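Local structure of serine-pyruvate aminotransferase (AgxT) (Sulfolobus solfataricus, 3ZRP) at residues E15-A20 with L191-G196; R91-F96 with V101-L106; E144-V149 with E176-D181; A280-L285 with T300-I305; V355-L360 with E365-G370. The protein probably transfers the amino group of L-serine to pyruvate, and possibly that of alanine to glyoxylate, using pyridoxal 5'-phosphate as cofactor. One frame throughout, in Å; residues are numbered along the deposited sequence. Where two conformers were deposited one is given.

Interaction 1 (E15-A20 with L191-G196)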
# COMPACT_ATOMS: atom_id res chain seq x y z
N GLU A 15 -13.28 15.19 8.66
CA GLU A 15 -12.18 15.64 9.52
C GLU A 15 -11.87 14.65 10.63
O GLU A 15 -10.71 14.41 10.94
CB GLU A 15 -12.46 17.03 10.11
CG GLU A 15 -11.68 18.17 9.44
CD GLU A 15 -11.75 18.12 7.93
OE1 GLU A 15 -12.83 17.77 7.40
OE2 GLU A 15 -10.74 18.44 7.27
N ASP A 16 -12.93 14.07 11.23
CA ASP A 16 -12.78 13.05 12.27
C ASP A 16 -11.91 11.89 11.79
O ASP A 16 -11.15 11.31 12.56
CB ASP A 16 -14.14 12.48 12.69
CG ASP A 16 -15.04 13.51 13.32
OD1 ASP A 16 -14.86 13.80 14.52
OD2 ASP A 16 -15.94 14.00 12.61
N VAL A 17 -12.06 11.55 10.51
CA VAL A 17 -11.36 10.40 9.93
C VAL A 17 -9.88 10.75 9.79
O VAL A 17 -9.03 10.00 10.27
CB VAL A 17 -11.97 9.93 8.58
CG1 VAL A 17 -11.18 8.75 7.99
CG2 VAL A 17 -13.43 9.53 8.76
N LEU A 18 -9.59 11.89 9.17
CA LEU A 18 -8.18 12.31 8.97
C LEU A 18 -7.43 12.50 10.29
O LEU A 18 -6.26 12.11 10.39
CB LEU A 18 -8.09 13.59 8.16
CG LEU A 18 -8.45 13.53 6.68
CD1 LEU A 18 -8.53 14.96 6.18
CD2 LEU A 18 -7.45 12.69 5.88
N VAL A 19 -8.11 13.09 11.27
CA VAL A 19 -7.52 13.38 12.57
C VAL A 19 -7.13 12.10 13.31
O VAL A 19 -6.12 12.07 14.02
CB VAL A 19 -8.45 14.28 13.46
CG1 VAL A 19 -8.02 14.25 14.92
CG2 VAL A 19 -8.44 15.71 12.96
N ALA A 20 -7.93 11.05 13.12
CA ALA A 20 -7.65 9.72 13.68
C ALA A 20 -6.24 9.21 13.32
O ALA A 20 -5.65 8.42 14.05
CB ALA A 20 -8.71 8.71 13.24
N LEU A 191 -16.58 4.09 1.40
CA LEU A 191 -16.23 4.05 2.82
C LEU A 191 -15.70 5.40 3.28
O LEU A 191 -15.76 5.73 4.46
CB LEU A 191 -15.20 2.94 3.12
CG LEU A 191 -15.68 1.52 2.79
CD1 LEU A 191 -14.57 0.50 3.02
CD2 LEU A 191 -16.96 1.14 3.62
N GLY A 192 -15.20 6.20 2.32
CA GLY A 192 -14.81 7.60 2.59
C GLY A 192 -13.63 7.75 3.53
O GLY A 192 -13.57 8.71 4.31
N SER A 193 -12.66 6.83 3.46
CA SER A 193 -11.45 6.94 4.30
C SER A 193 -10.22 7.25 3.44
O SER A 193 -10.33 7.46 2.23
CB SER A 193 -11.24 5.66 5.09
OG SER A 193 -10.23 5.88 6.06
N ALA A 194 -9.05 7.31 4.06
CA ALA A 194 -7.84 7.63 3.29
C ALA A 194 -7.41 6.42 2.42
O ALA A 194 -7.63 5.28 2.81
CB ALA A 194 -6.71 8.04 4.23
N ALA A 195 -6.78 6.69 1.27
CA ALA A 195 -6.34 5.66 0.33
C ALA A 195 -5.15 4.86 0.85
O ALA A 195 -4.38 5.37 1.68
CB ALA A 195 -5.98 6.30 -1.04
N GLY A 196 -5.01 3.61 0.37
CA GLY A 196 -3.87 2.76 0.74
C GLY A 196 -4.17 1.33 1.19
O GLY A 196 -3.25 0.57 1.48

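Interaction 2 (R91-F96 with V101-L106)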
# COMPACT_ATOMS: atom_id res chain seq x y z
N ARG A 91 -10.23 -4.73 -16.11
CA ARG A 91 -9.05 -4.87 -15.26
C ARG A 91 -8.87 -6.31 -14.73
O ARG A 91 -7.74 -6.77 -14.58
CB ARG A 91 -9.03 -3.82 -14.13
CG ARG A 91 -7.89 -3.96 -13.11
CD ARG A 91 -7.68 -2.65 -12.34
NE ARG A 91 -7.17 -1.66 -13.30
CZ ARG A 91 -6.56 -0.53 -12.99
NH1 ARG A 91 -6.33 -0.18 -11.73
NH2 ARG A 91 -6.13 0.26 -13.98
N TRP A 92 -9.96 -7.02 -14.45
CA TRP A 92 -9.84 -8.42 -14.10
C TRP A 92 -9.04 -9.18 -15.19
O TRP A 92 -8.12 -9.95 -14.87
CB TRP A 92 -11.21 -9.09 -13.97
CG TRP A 92 -12.02 -8.82 -12.73
CD1 TRP A 92 -13.25 -8.24 -12.69
CD2 TRP A 92 -11.70 -9.18 -11.38
NE1 TRP A 92 -13.71 -8.19 -11.40
CE2 TRP A 92 -12.77 -8.75 -10.57
CE3 TRP A 92 -10.59 -9.79 -10.77
CZ2 TRP A 92 -12.80 -8.96 -9.19
CZ3 TRP A 92 -10.60 -9.98 -9.38
CH2 TRP A 92 -11.70 -9.56 -8.60
N GLU A 93 -9.40 -8.97 -16.45
CA GLU A 93 -8.70 -9.59 -17.59
C GLU A 93 -7.21 -9.17 -17.66
O GLU A 93 -6.33 -10.02 -17.89
CB GLU A 93 -9.41 -9.28 -18.93
CG GLU A 93 -8.80 -10.01 -20.11
CD GLU A 93 -9.42 -9.68 -21.44
OE1 GLU A 93 -9.83 -8.52 -21.68
OE2 GLU A 93 -9.48 -10.61 -22.28
N GLN A 94 -6.94 -7.88 -17.47
CA GLN A 94 -5.55 -7.37 -17.47
C GLN A 94 -4.69 -8.02 -16.38
O GLN A 94 -3.54 -8.43 -16.64
CB GLN A 94 -5.50 -5.83 -17.40
CG GLN A 94 -6.12 -5.17 -18.65
CD GLN A 94 -5.42 -5.61 -19.92
OE1 GLN A 94 -6.00 -6.31 -20.77
NE2 GLN A 94 -4.14 -5.26 -20.04
N ILE A 95 -5.26 -8.16 -15.18
CA ILE A 95 -4.62 -8.87 -14.06
C ILE A 95 -4.37 -10.34 -14.42
O ILE A 95 -3.22 -10.82 -14.34
CB ILE A 95 -5.45 -8.77 -12.76
CG1 ILE A 95 -5.53 -7.32 -12.24
CG2 ILE A 95 -4.91 -9.72 -11.67
CD1 ILE A 95 -6.60 -7.12 -11.12
N PHE A 96 -5.43 -11.04 -14.85
CA PHE A 96 -5.32 -12.48 -15.09
C PHE A 96 -4.44 -12.85 -16.28
O PHE A 96 -3.99 -13.98 -16.33
CB PHE A 96 -6.70 -13.17 -15.19
CG PHE A 96 -7.51 -13.15 -13.91
CD1 PHE A 96 -6.94 -13.47 -12.68
CD2 PHE A 96 -8.87 -12.82 -13.96
CE1 PHE A 96 -7.70 -13.48 -11.50
CE2 PHE A 96 -9.66 -12.81 -12.77
CZ PHE A 96 -9.07 -13.13 -11.56
N VAL A 101 -3.67 -18.82 -16.31
CA VAL A 101 -5.08 -19.14 -16.20
C VAL A 101 -5.77 -18.92 -17.55
O VAL A 101 -5.23 -18.25 -18.42
CB VAL A 101 -5.81 -18.34 -15.08
CG1 VAL A 101 -5.39 -18.83 -13.71
CG2 VAL A 101 -5.62 -16.82 -15.24
N ASN A 102 -6.96 -19.50 -17.72
CA ASN A 102 -7.73 -19.33 -18.93
C ASN A 102 -8.87 -18.36 -18.67
O ASN A 102 -9.68 -18.57 -17.76
CB ASN A 102 -8.27 -20.67 -19.41
CG ASN A 102 -7.16 -21.63 -19.83
OD1 ASN A 102 -6.36 -21.32 -20.72
ND2 ASN A 102 -7.11 -22.79 -19.19
N VAL A 103 -8.96 -17.33 -19.49
CA VAL A 103 -9.97 -16.29 -19.27
C VAL A 103 -10.93 -16.11 -20.45
O VAL A 103 -10.50 -15.94 -21.60
CB VAL A 103 -9.30 -14.94 -18.97
CG1 VAL A 103 -10.36 -13.85 -18.75
CG2 VAL A 103 -8.40 -15.07 -17.75
N LYS A 104 -12.22 -16.10 -20.15
CA LYS A 104 -13.22 -15.66 -21.11
C LYS A 104 -13.95 -14.44 -20.54
O LYS A 104 -14.29 -14.44 -19.36
CB LYS A 104 -14.23 -16.78 -21.41
CG LYS A 104 -15.30 -16.37 -22.43
CD LYS A 104 -15.93 -17.56 -23.11
CE LYS A 104 -17.14 -17.14 -23.95
NZ LYS A 104 -16.69 -16.39 -25.16
N VAL A 105 -14.18 -13.43 -21.38
CA VAL A 105 -14.88 -12.21 -20.96
C VAL A 105 -16.22 -12.03 -21.71
O VAL A 105 -16.26 -12.12 -22.93
CB VAL A 105 -14.01 -10.93 -21.15
CG1 VAL A 105 -14.66 -9.73 -20.47
CG2 VAL A 105 -12.58 -11.12 -20.60
N LEU A 106 -17.31 -11.82 -20.96
CA LEU A 106 -18.59 -11.37 -21.54
C LEU A 106 -18.69 -9.84 -21.42
O LEU A 106 -18.45 -9.30 -20.34
CB LEU A 106 -19.78 -12.01 -20.81
CG LEU A 106 -19.92 -13.53 -20.82
CD1 LEU A 106 -21.08 -13.97 -19.92
CD2 LEU A 106 -20.11 -14.02 -22.27
O HOH W 1 -4.44 -15.56 -18.44

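Interaction 3 (E144-V149 with E176-D181)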
# COMPACT_ATOMS: atom_id res chain seq x y z
N GLU A 144 -24.39 -3.62 -11.82
CA GLU A 144 -24.75 -4.96 -12.26
C GLU A 144 -25.70 -5.51 -11.19
O GLU A 144 -25.44 -5.30 -10.00
CB GLU A 144 -23.48 -5.83 -12.34
CG GLU A 144 -23.71 -7.30 -12.78
CD GLU A 144 -24.08 -7.48 -14.25
OE1 GLU A 144 -23.88 -6.61 -15.09
OE2 GLU A 144 -24.61 -8.54 -14.59
N PRO A 145 -26.79 -6.21 -11.60
CA PRO A 145 -27.68 -6.87 -10.63
C PRO A 145 -27.08 -8.17 -10.11
O PRO A 145 -27.47 -9.28 -10.51
CB PRO A 145 -28.97 -7.14 -11.44
CG PRO A 145 -28.53 -7.21 -12.86
CD PRO A 145 -27.31 -6.29 -12.98
N VAL A 146 -26.19 -8.01 -9.15
CA VAL A 146 -25.38 -9.11 -8.65
C VAL A 146 -26.20 -10.21 -8.00
O VAL A 146 -25.94 -11.39 -8.30
CB VAL A 146 -24.18 -8.62 -7.78
CG1 VAL A 146 -23.18 -7.85 -8.66
CG2 VAL A 146 -24.63 -7.74 -6.63
N LYS A 147 -27.18 -9.86 -7.16
CA LYS A 147 -28.05 -10.86 -6.55
C LYS A 147 -28.68 -11.73 -7.64
O LYS A 147 -28.58 -12.95 -7.58
CB LYS A 147 -29.10 -10.22 -5.66
CG LYS A 147 -30.08 -11.20 -5.03
CD LYS A 147 -31.18 -10.49 -4.25
CE LYS A 147 -31.93 -9.44 -5.08
NZ LYS A 147 -32.80 -10.02 -6.15
N ASP A 148 -29.30 -11.09 -8.63
CA ASP A 148 -29.95 -11.81 -9.74
C ASP A 148 -28.99 -12.69 -10.56
O ASP A 148 -29.33 -13.82 -10.91
CB ASP A 148 -30.66 -10.84 -10.67
CG ASP A 148 -31.85 -10.15 -10.01
OD1 ASP A 148 -32.28 -10.55 -8.91
OD2 ASP A 148 -32.35 -9.19 -10.62
N VAL A 149 -27.80 -12.16 -10.86
CA VAL A 149 -26.76 -12.97 -11.54
C VAL A 149 -26.37 -14.19 -10.71
O VAL A 149 -26.32 -15.31 -11.24
CB VAL A 149 -25.49 -12.14 -11.86
CG1 VAL A 149 -24.39 -13.04 -12.44
CG2 VAL A 149 -25.81 -11.03 -12.83
N GLU A 176 -22.99 -12.78 2.50
CA GLU A 176 -23.35 -14.13 2.97
C GLU A 176 -24.67 -14.63 2.35
O GLU A 176 -24.74 -15.76 1.84
CB GLU A 176 -23.40 -14.19 4.49
CG GLU A 176 -24.02 -15.48 5.03
CD GLU A 176 -23.64 -15.81 6.46
OE1 GLU A 176 -23.11 -14.95 7.20
OE2 GLU A 176 -23.88 -16.97 6.86
N GLU A 177 -25.70 -13.80 2.41
CA GLU A 177 -27.01 -14.16 1.89
C GLU A 177 -26.98 -14.48 0.40
O GLU A 177 -27.62 -15.43 -0.04
CB GLU A 177 -28.03 -13.07 2.19
CG GLU A 177 -29.48 -13.53 2.04
CD GLU A 177 -30.45 -12.37 2.01
OE1 GLU A 177 -30.50 -11.62 3.01
OE2 GLU A 177 -31.15 -12.22 0.99
N TRP A 178 -26.22 -13.70 -0.37
CA TRP A 178 -26.07 -13.96 -1.80
C TRP A 178 -25.05 -15.06 -2.11
O TRP A 178 -24.95 -15.48 -3.26
CB TRP A 178 -25.70 -12.70 -2.57
CG TRP A 178 -26.63 -11.53 -2.39
CD1 TRP A 178 -27.95 -11.57 -1.99
CD2 TRP A 178 -26.33 -10.16 -2.68
NE1 TRP A 178 -28.46 -10.29 -1.95
CE2 TRP A 178 -27.50 -9.41 -2.37
CE3 TRP A 178 -25.19 -9.49 -3.14
CZ2 TRP A 178 -27.57 -8.02 -2.54
CZ3 TRP A 178 -25.25 -8.09 -3.29
CH2 TRP A 178 -26.44 -7.37 -2.99
N ASN A 179 -24.35 -15.53 -1.07
CA ASN A 179 -23.34 -16.60 -1.19
C ASN A 179 -22.19 -16.19 -2.13
O ASN A 179 -21.93 -16.85 -3.12
CB ASN A 179 -24.01 -17.93 -1.61
CG ASN A 179 -23.21 -19.18 -1.18
OD1 ASN A 179 -22.08 -19.11 -0.68
ND2 ASN A 179 -23.82 -20.35 -1.40
N VAL A 180 -21.54 -15.07 -1.82
CA VAL A 180 -20.35 -14.60 -2.57
C VAL A 180 -19.14 -15.18 -1.88
O VAL A 180 -19.11 -15.30 -0.64
CB VAL A 180 -20.27 -13.05 -2.60
CG1 VAL A 180 -18.95 -12.54 -3.33
CG2 VAL A 180 -21.50 -12.47 -3.26
N ASP A 181 -18.13 -15.56 -2.66
CA ASP A 181 -16.91 -16.13 -2.08
C ASP A 181 -15.83 -15.12 -1.74
O ASP A 181 -15.10 -15.32 -0.76
CB ASP A 181 -16.40 -17.25 -2.96
CG ASP A 181 -17.40 -18.38 -3.06
OD1 ASP A 181 -17.66 -18.99 -2.00
OD2 ASP A 181 -17.96 -18.57 -4.16

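Interaction 4 (A280-L285 with T300-I305)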
# COMPACT_ATOMS: atom_id res chain seq x y z
N ALA A 280 -32.62 13.33 -11.22
CA ALA A 280 -33.81 14.16 -11.46
C ALA A 280 -33.41 15.52 -12.00
O ALA A 280 -33.99 16.01 -12.98
CB ALA A 280 -34.64 14.31 -10.18
N GLY A 281 -32.39 16.11 -11.38
CA GLY A 281 -31.87 17.39 -11.83
C GLY A 281 -31.25 17.36 -13.21
O GLY A 281 -31.40 18.31 -13.98
N LEU A 282 -30.54 16.27 -13.53
CA LEU A 282 -29.91 16.14 -14.85
C LEU A 282 -30.95 15.99 -15.96
O LEU A 282 -30.81 16.56 -17.04
CB LEU A 282 -28.97 14.91 -14.87
CG LEU A 282 -27.71 15.06 -14.01
CD1 LEU A 282 -26.99 13.72 -13.88
CD2 LEU A 282 -26.79 16.13 -14.59
N GLU A 283 -31.96 15.18 -15.68
CA GLU A 283 -33.07 14.96 -16.60
C GLU A 283 -33.81 16.27 -16.86
O GLU A 283 -34.03 16.67 -18.01
CB GLU A 283 -34.01 13.90 -16.03
CG GLU A 283 -34.06 12.57 -16.81
CD GLU A 283 -33.01 11.53 -16.38
OE1 GLU A 283 -32.66 11.44 -15.18
OE2 GLU A 283 -32.55 10.79 -17.27
N ALA A 284 -34.18 16.97 -15.78
CA ALA A 284 -34.86 18.26 -15.90
C ALA A 284 -34.04 19.30 -16.68
O ALA A 284 -34.61 20.20 -17.29
CB ALA A 284 -35.26 18.79 -14.52
N LEU A 285 -32.71 19.14 -16.68
CA LEU A 285 -31.83 19.99 -17.51
C LEU A 285 -31.85 19.56 -18.97
O LEU A 285 -31.32 20.25 -19.86
CB LEU A 285 -30.39 19.98 -16.98
CG LEU A 285 -30.00 20.87 -15.78
CD1 LEU A 285 -28.59 20.55 -15.24
CD2 LEU A 285 -30.11 22.34 -16.09
N THR A 300 -23.64 5.69 -6.80
CA THR A 300 -22.33 6.28 -6.47
C THR A 300 -21.73 7.09 -7.58
O THR A 300 -20.96 8.01 -7.31
CB THR A 300 -21.29 5.20 -6.03
OG1 THR A 300 -21.11 4.25 -7.10
CG2 THR A 300 -21.79 4.49 -4.79
N VAL A 301 -22.06 6.76 -8.83
CA VAL A 301 -21.47 7.42 -10.01
C VAL A 301 -22.54 7.60 -11.10
O VAL A 301 -23.28 6.66 -11.41
CB VAL A 301 -20.32 6.57 -10.65
CG1 VAL A 301 -19.75 7.28 -11.89
CG2 VAL A 301 -19.21 6.30 -9.64
N THR A 302 -22.58 8.78 -11.71
CA THR A 302 -23.47 9.05 -12.83
C THR A 302 -22.65 9.69 -13.93
O THR A 302 -21.95 10.67 -13.69
CB THR A 302 -24.63 10.02 -12.41
OG1 THR A 302 -25.33 9.45 -11.30
CG2 THR A 302 -25.61 10.22 -13.57
N GLY A 303 -22.73 9.14 -15.14
CA GLY A 303 -22.03 9.71 -16.30
C GLY A 303 -22.98 10.67 -17.01
O GLY A 303 -24.18 10.36 -17.18
N VAL A 304 -22.45 11.82 -17.44
CA VAL A 304 -23.28 12.90 -17.96
C VAL A 304 -22.80 13.19 -19.37
O VAL A 304 -21.71 13.71 -19.57
CB VAL A 304 -23.22 14.19 -17.06
CG1 VAL A 304 -24.17 15.27 -17.57
CG2 VAL A 304 -23.55 13.87 -15.58
N ILE A 305 -23.62 12.81 -20.36
CA ILE A 305 -23.28 13.03 -21.76
C ILE A 305 -23.39 14.52 -22.13
O ILE A 305 -24.37 15.18 -21.78
CB ILE A 305 -24.16 12.16 -22.71
CG1 ILE A 305 -23.85 10.66 -22.49
CG2 ILE A 305 -23.90 12.52 -24.18
CD1 ILE A 305 -24.98 9.73 -22.87

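Interaction 5 (V355-L360 with E365-G370)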
# COMPACT_ATOMS: atom_id res chain seq x y z
N VAL A 355 -24.06 24.09 -10.03
CA VAL A 355 -22.76 24.28 -10.68
C VAL A 355 -22.79 23.76 -12.11
O VAL A 355 -22.24 24.39 -13.02
CB VAL A 355 -21.60 23.64 -9.87
CG1 VAL A 355 -20.29 23.73 -10.59
CG2 VAL A 355 -21.48 24.31 -8.51
N ILE A 356 -23.44 22.62 -12.31
CA ILE A 356 -23.56 22.08 -13.66
C ILE A 356 -24.33 23.07 -14.57
O ILE A 356 -23.89 23.35 -15.70
CB ILE A 356 -24.13 20.66 -13.67
CG1 ILE A 356 -23.05 19.68 -13.16
CG2 ILE A 356 -24.55 20.25 -15.09
CD1 ILE A 356 -23.61 18.39 -12.59
N GLU A 357 -25.44 23.59 -14.06
CA GLU A 357 -26.24 24.55 -14.83
C GLU A 357 -25.43 25.77 -15.28
O GLU A 357 -25.37 26.06 -16.48
CB GLU A 357 -27.51 24.95 -14.08
CG GLU A 357 -28.47 25.78 -14.92
CD GLU A 357 -29.89 25.79 -14.38
OE1 GLU A 357 -30.31 24.82 -13.71
OE2 GLU A 357 -30.59 26.78 -14.64
N ARG A 358 -24.78 26.45 -14.34
CA ARG A 358 -24.06 27.68 -14.70
C ARG A 358 -22.78 27.45 -15.51
O ARG A 358 -22.35 28.33 -16.28
CB ARG A 358 -23.85 28.61 -13.50
CG ARG A 358 -23.19 28.03 -12.29
CD ARG A 358 -23.53 28.91 -11.11
NE ARG A 358 -22.53 28.82 -10.05
CZ ARG A 358 -22.73 28.30 -8.85
NH1 ARG A 358 -23.92 27.81 -8.53
NH2 ARG A 358 -21.74 28.28 -7.97
N THR A 359 -22.19 26.27 -15.38
CA THR A 359 -21.02 25.94 -16.17
C THR A 359 -21.41 25.65 -17.63
O THR A 359 -20.76 26.13 -18.57
CB THR A 359 -20.22 24.79 -15.54
OG1 THR A 359 -19.97 25.08 -14.17
CG2 THR A 359 -18.90 24.57 -16.26
N LEU A 360 -22.49 24.88 -17.82
CA LEU A 360 -22.95 24.51 -19.16
C LEU A 360 -23.52 25.71 -19.93
O LEU A 360 -23.40 25.78 -21.16
CB LEU A 360 -23.95 23.35 -19.10
CG LEU A 360 -23.42 22.02 -18.57
CD1 LEU A 360 -24.44 20.89 -18.74
CD2 LEU A 360 -22.11 21.65 -19.23
N GLU A 365 -23.85 24.41 -23.97
CA GLU A 365 -24.52 23.11 -24.00
C GLU A 365 -26.04 23.33 -23.94
O GLU A 365 -26.53 24.03 -23.05
CB GLU A 365 -24.04 22.21 -22.85
CG GLU A 365 -24.68 20.81 -22.80
CD GLU A 365 -24.20 19.88 -23.91
OE1 GLU A 365 -23.15 20.15 -24.53
OE2 GLU A 365 -24.88 18.87 -24.17
N PRO A 366 -26.78 22.74 -24.89
CA PRO A 366 -28.24 22.88 -24.89
C PRO A 366 -28.88 22.30 -23.63
O PRO A 366 -28.96 21.08 -23.46
CB PRO A 366 -28.69 22.09 -26.14
CG PRO A 366 -27.47 21.38 -26.65
CD PRO A 366 -26.28 22.07 -26.11
N ILE A 367 -29.32 23.18 -22.73
CA ILE A 367 -29.98 22.77 -21.51
C ILE A 367 -31.20 23.63 -21.20
O ILE A 367 -31.36 24.73 -21.76
CB ILE A 367 -29.01 22.83 -20.28
CG1 ILE A 367 -28.38 24.22 -20.15
CG2 ILE A 367 -27.93 21.77 -20.41
CD1 ILE A 367 -27.76 24.49 -18.78
N ARG A 368 -32.06 23.12 -20.32
CA ARG A 368 -33.25 23.84 -19.88
C ARG A 368 -32.96 24.62 -18.59
O ARG A 368 -33.02 24.06 -17.49
CB ARG A 368 -34.43 22.87 -19.69
CG ARG A 368 -34.68 21.96 -20.90
CD ARG A 368 -36.08 21.38 -20.91
NE ARG A 368 -36.20 20.13 -20.15
CZ ARG A 368 -36.11 18.91 -20.69
NH1 ARG A 368 -35.87 18.76 -21.99
NH2 ARG A 368 -36.25 17.84 -19.91
N PHE A 369 -32.64 25.91 -18.73
CA PHE A 369 -32.31 26.78 -17.59
C PHE A 369 -33.44 26.90 -16.58
O PHE A 369 -34.62 26.86 -16.93
CB PHE A 369 -31.89 28.18 -18.03
CG PHE A 369 -31.01 28.20 -19.25
CD1 PHE A 369 -29.71 27.72 -19.21
CD2 PHE A 369 -31.49 28.74 -20.44
CE1 PHE A 369 -28.89 27.77 -20.34
CE2 PHE A 369 -30.69 28.78 -21.59
CZ PHE A 369 -29.39 28.30 -21.54
N GLY A 370 -33.07 27.03 -15.31
CA GLY A 370 -34.02 27.28 -14.23
C GLY A 370 -34.84 26.10 -13.80
O GLY A 370 -35.82 26.25 -13.05

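Interaction 1 (E15-A20 with L191-G196)
V17, on one turn of the short helix 15-20, and S193, in the irregular segment 191-196, bring their backbones closest, with the V17 CA 6.6 Å from the S193 CA. The side-chain contact is small and rests almost wholly on one methyl. V17 holds CG1 anti to its own backbone N (chi1 179°), which carries that branch across to S193; CG1 lies 3.6 Å from S193 OG and 4.1 Å from S193 CA. S193 OG is also anti to its backbone N, and the methyl meets the hydroxyl by van der Waals contact alone. Segment 191-196 belongs to the loop between strands 182-186 and 197-202 of the large mixed sheet, just beyond Q188 and K189 of the cofactor pocket; in this fold-type I family K189 is probably the lysine that carries the cofactor. S193 pairs with S187 through the backbone, and A194 O takes a hydrogen bond from S187 OG, holding the loop against S187, just after strand 182-186. The same V17 CG1 stands 4.4 Å from G192 O, a buried carbonyl oxygen with no polar partner in the model. D16 belongs to a calcium site whose ion is absent from this chain.

Interaction 2 (R91-F96 with V101-L106)
F96 and V103 form the dense end of a helix-on-strand contact, with F96 CB 3.6 Å from V103 CG2 and 3.8 Å from V101 CG2. Helix 87-96 and strand 102-106 are the last two elements of a beta-alpha-beta unit begun by strand 79-83; the axes of their short segments run nearly antiparallel, at 165° and 9.4 Å. With CG anti to its carbonyl carbon (chi1 -65°), F96 meets the two valines mainly through CB, and V101 CG2 also touches F96 O at 3.5 Å, while the ring leads on toward I80 and L74. The other end rests on one methyl: the extended, charged-tipped E93 crosses V105 at about a right angle, its OE2 3.6 Å from V105 CG2. At the turn a water lies within hydrogen-bonding distance of both segments, 2.7 Å from F96 O and 2.8 Å from V101 O. Methyl and methylene groups form the apolar core, with polar elements at both ends: that water, and the E93 carboxylate, whose OE1 forms a salt bridge with R107.

Interaction 3 (E144-V149 with E176-D181)
K147 and W178 make the principal contact, a CH-pi interaction in which K147 CB lies over the indole, 3.8 Å from the centroid of the five-membered ring and 15° off its normal. The lysine crosses the indole at about a right angle: CG, anti to the backbone N, continues over the ring, and CD comes within 3.6 Å of W178 NE1. Apolar packing adds V146, whose CG2 approaches the benzo part of the same indole at W178 CZ3, obliquely to the ring. Both V146 and K147 were deposited in two conformers. In fold terms, helix 146-153, with P145 at its N-cap, is tied to the loop joining strands 157-163 and 182-186 of the large sheet; W178 and V146 also share Y183 of strand 182-186. Hydrogen bonding shapes the loop: N179 N donates to E176 O at 2.9 Å, closing a type I turn around W178. The charged interaction stays on the helix. In the given conformer, bends at chi3 and chi4 of K147 bring NZ to D148 OD1 at 2.9 Å in a salt bridge; NZ meets OD1 on its syn side, 27° out of the carboxylate plane. D148 also belongs to a calcium site, although no ion is bound to this chain.

Interaction 4 (A280-L285 with T300-I305)
L282 reaches T302 and V304 because its CG stands anti to the carbonyl carbon (chi1 -69°) and its CD1 continues the extended line (chi2 169°), driving the isobutyl group straight at strand 301-305. This is an outer strand of the small three-stranded antiparallel sheet in the C-terminal part of this aminotransferase fold, and helix 264-284 packs its C-terminal part on one side of that sheet. Every contact between the two segments is made by this single leucine. T302 and V304 are two residues apart on the strand, and L282 CD1 touches one methyl of each, 3.8 Å from T302 CG2 and 3.8 Å from V304 CG2. The two approaches differ. Leucine and threonine meet tip to tip, methyl on methyl, whereas leucine and valine cross obliquely, which lets both leucine branches take part. T302 divides its side chain by chemistry: CG2, anti to the backbone N, serves the apolar cluster, while OG1 turns to a hydrogen bond with H340 NE2. All three residues are buried, and the leucine is further packed by I338 of the neighbouring strand and I353 of helix 346-363. At the start of the strand segment, T300 OG1 bonds the backbone oxygen of S166, a residue of the cofactor pocket. The second leucine branch, L282 CD2, lies 4.1 Å from V304 CG1 and equally 4.1 Å from V304 CG2.

Interaction 5 (V355-L360 with E365-G370)
A mixed polar and apolar contact between E357, L360 and the returning chain 365-370 fastens helix 346-363 to the loop that follows it, in a helix-loop-helix passage leading to helix 372-381. Two hydrogen bonds mark its ends. At the turn, E365 N donates to L360 O over 3.2 Å, reconnecting the chain five residues on. At the far end the extended side chain of E357 delivers OE2 to G370 N at 2.6 Å; the bond is almost straight, 176° at the hydrogen, and the donor meets the syn side of the carboxylate, 29° out of its plane. So short a bond, just ahead of the amino end of helix 372-381, is consistent with a charged carboxylate. Between them lies apolar packing. I367 has CG1 placed between its backbone N and carbonyl carbon (chi1 55°), which directs CD1 inward to 3.7 Å from E357 O and 4.0 Å from L360 CB, while its other branch, CG2, rests 4.0 Å from L360 CD1. L360 and E365 lie alongside one another, pointing the same way, with L360 CB 3.9 Å from E365 CB. Beyond that, the E365 carboxylate leaves the contact, accepting hydrogen bonds from the backbone amides of K307, V308 and A309. F369, whose ring makes a cation-pi pair with R361, has I367 O 3.9 Å above the centre of one face.

In the fold
From the N terminus, interaction 1 opens at helix 15-20 and closes only at 191-196, bringing the first helix to a loop of the large sheet across some 170 residues. Within that span interactions 2 and 3 follow in series: the first closes a short helix-to-strand turn at one edge of the large sheet, the second joins helix 146-153 to the loop before strand 182-186. Interactions 4 and 5 come later, again in series, and lie in the C-terminal part. None cross. Only these last two touch, L285 O lying 3.0 Å from R368 N in a probable hydrogen bond, which joins the end of helix 264-284 to the loop after helix 346-363. Interactions 1 and 2 both reach the second subunit.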